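Local structure of variant surface glycoprotein MITAT 1.1 (Trypanosoma brucei brucei, 5LY9) at residues T9-L14 and T138-Q143. The protein forms the dense GPI-anchored coat on the parasite surface, whose exchange for antigenically distinct variants lets the trypanosome evade the host immune response. Residues are numbered along the deposited sequence; the frame is centred on the assembly and turned at random.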
loop_
_atom_site.group_PDB
_atom_site.type_symbol
_atom_site.label_atom_id
_atom_site.label_comp_id
_atom_site.label_asym_id
_atom_site.label_seq_id
_atom_site.Cartn_x
_atom_site.Cartn_y
_atom_site.Cartn_z
ATOM N N THR A 9 22.111 -25.362 -7.718
ATOM C CA THR A 9 21.963 -24.563 -8.940
ATOM C C THR A 9 20.480 -24.199 -9.145
ATOM O O THR A 9 20.190 -23.155 -9.757
ATOM C CB THR A 9 22.466 -25.304 -10.187
ATOM O OG1 THR A 9 21.870 -26.582 -10.205
ATOM C CG2 THR A 9 23.942 -25.409 -10.201
ATOM N N ALA A 10 19.559 -25.025 -8.616
ATOM C CA ALA A 10 18.134 -24.774 -8.725
ATOM C C ALA A 10 17.555 -24.029 -7.546
ATOM O O ALA A 10 16.695 -23.141 -7.761
ATOM C CB ALA A 10 17.369 -26.093 -8.946
ATOM N N TRP A 11 17.911 -24.375 -6.319
ATOM C CA TRP A 11 17.328 -23.659 -5.161
ATOM C C TRP A 11 18.035 -22.362 -4.788
ATOM O O TRP A 11 17.441 -21.490 -4.149
ATOM C CB TRP A 11 17.150 -24.559 -3.923
ATOM C CG TRP A 11 18.338 -25.185 -3.382
ATOM C CD1 TRP A 11 18.739 -26.478 -3.566
ATOM C CD2 TRP A 11 19.313 -24.603 -2.502
ATOM N NE1 TRP A 11 19.889 -26.703 -2.872
ATOM C CE2 TRP A 11 20.239 -25.603 -2.178
ATOM C CE3 TRP A 11 19.473 -23.362 -1.937
ATOM C CZ2 TRP A 11 21.308 -25.362 -1.402
ATOM C CZ3 TRP A 11 20.488 -23.139 -1.157
ATOM C CH2 TRP A 11 21.427 -24.135 -0.874
ATOM N N LYS A 12 19.296 -22.213 -5.073
ATOM C CA LYS A 12 19.952 -20.931 -4.713
ATOM C C LYS A 12 19.315 -19.718 -5.393
ATOM O O LYS A 12 19.075 -18.700 -4.714
ATOM C CB LYS A 12 21.445 -20.990 -4.905
ATOM C CG LYS A 12 22.140 -21.648 -3.677
ATOM C CD LYS A 12 23.692 -21.576 -3.861
ATOM C CE LYS A 12 24.321 -22.316 -2.696
ATOM N NZ LYS A 12 25.808 -22.246 -2.756
ATOM N N PRO A 13 18.917 -19.867 -6.652
ATOM C CA PRO A 13 18.195 -18.728 -7.272
ATOM C C PRO A 13 16.862 -18.418 -6.571
ATOM O O PRO A 13 16.423 -17.245 -6.572
ATOM C CB PRO A 13 17.986 -19.187 -8.713
ATOM C CG PRO A 13 19.141 -20.053 -8.966
ATOM C CD PRO A 13 19.406 -20.806 -7.679
ATOM N N LEU A 14 16.180 -19.420 -6.021
ATOM C CA LEU A 14 14.994 -19.173 -5.258
ATOM C C LEU A 14 15.292 -18.450 -3.964
ATOM O O LEU A 14 14.537 -17.559 -3.577
ATOM C CB LEU A 14 14.188 -20.470 -4.962
ATOM C CG LEU A 14 13.582 -21.101 -6.250
ATOM C CD1 LEU A 14 13.176 -22.516 -5.950
ATOM C CD2 LEU A 14 12.415 -20.301 -6.794
ATOM N N THR A 138 20.408 -17.613 9.093
ATOM C CA THR A 138 19.559 -17.265 7.946
ATOM C C THR A 138 20.110 -17.758 6.612
ATOM O O THR A 138 19.473 -17.586 5.609
ATOM C CB THR A 138 19.429 -15.757 7.852
ATOM O OG1 THR A 138 20.733 -15.168 7.785
ATOM C CG2 THR A 138 18.623 -15.258 9.018
ATOM N N LYS A 139 21.252 -18.401 6.625
ATOM C CA LYS A 139 21.972 -18.852 5.440
ATOM C C LYS A 139 21.750 -20.353 5.175
ATOM O O LYS A 139 21.690 -21.153 6.125
ATOM C CB LYS A 139 23.464 -18.685 5.649
ATOM C CG LYS A 139 23.930 -17.264 5.858
ATOM C CD LYS A 139 25.383 -17.206 6.283
ATOM C CE LYS A 139 25.818 -17.872 7.580
ATOM N NZ LYS A 139 25.336 -17.079 8.668
ATOM N N LEU A 140 21.677 -20.718 3.905
ATOM C CA LEU A 140 21.756 -22.092 3.489
ATOM C C LEU A 140 23.004 -22.170 2.672
ATOM O O LEU A 140 23.138 -21.539 1.660
ATOM C CB LEU A 140 20.555 -22.503 2.602
ATOM C CG LEU A 140 19.350 -23.020 3.284
ATOM C CD1 LEU A 140 18.257 -23.268 2.203
ATOM C CD2 LEU A 140 19.630 -24.269 4.102
ATOM N N ASP A 141 23.934 -22.985 3.160
ATOM C CA ASP A 141 25.336 -22.878 2.780
ATOM C C ASP A 141 25.812 -21.436 2.753
ATOM O O ASP A 141 25.834 -20.727 3.771
ATOM C CB ASP A 141 25.524 -23.589 1.468
ATOM C CG ASP A 141 25.395 -25.136 1.592
ATOM O OD1 ASP A 141 25.672 -25.843 2.654
ATOM O OD2 ASP A 141 25.023 -25.615 0.536
ATOM N N ASP A 142 26.224 -20.970 1.629
ATOM C CA ASP A 142 26.722 -19.608 1.671
ATOM C C ASP A 142 25.680 -18.594 1.214
ATOM O O ASP A 142 26.043 -17.476 1.000
ATOM C CB ASP A 142 27.986 -19.506 0.836
ATOM C CG ASP A 142 27.805 -19.941 -0.592
ATOM O OD1 ASP A 142 26.859 -20.716 -0.897
ATOM O OD2 ASP A 142 28.680 -19.532 -1.439
ATOM N N GLN A 143 24.421 -18.992 1.015
ATOM C CA GLN A 143 23.417 -18.125 0.404
ATOM C C GLN A 143 22.412 -17.671 1.473
ATOM O O GLN A 143 21.806 -18.519 2.137
ATOM C CB GLN A 143 22.702 -18.906 -0.689
ATOM C CG GLN A 143 21.546 -18.215 -1.394
ATOM C CD GLN A 143 21.815 -16.821 -1.877
ATOM O OE1 GLN A 143 22.755 -16.667 -2.673
ATOM N NE2 GLN A 143 20.980 -15.765 -1.439
#
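NZ of Lys-12 is gripped by one strong bond from helix to turn, a salt bridge in which it lies 2.6 Å from OD1 of Asp-142. The oxygen offers its syn lone pair, on the side of OD2, and the carboxylate crosses the end of the lysine chain at about a right angle. That chain is fully extended beyond CG, so it reaches from helix 8-21 to the turn and sets the ammonium beside Asp-142. OD2 of Asp-141 is 4.8 Å from NZ of Lys-12, too far for contact but probably adding to the favourable field. Here, in the N-terminal domain of this A-type VSG, helix 8-21 meets the two-residue beta-hairpin of strands 139-140 and 143-144. Its type II' turn, Leu-140 to Gln-143, is closed by reciprocal backbone N-to-O bonds between these two residues. Asp-141 takes the first corner with positive phi (43°), and its OD1 is held by the backbone N of Thr-134. Trp-11, its CG tucked between the backbone N and the carbonyl carbon (chi1 59°), extends its six-membered ring to the hairpin. CZ3 of Trp-11 meets CB of Leu-140 obliquely at 3.8 Å, while OD2 of Asp-141 lies at the ring edge, 4.1 Å from CH2 of Trp-11. NE1 of Trp-11 donates to O of Val-125, anchoring the indole. Gln-143 slides past Lys-12 in the opposite direction, CB of Gln-143 4.1 Å from CG of Lys-12.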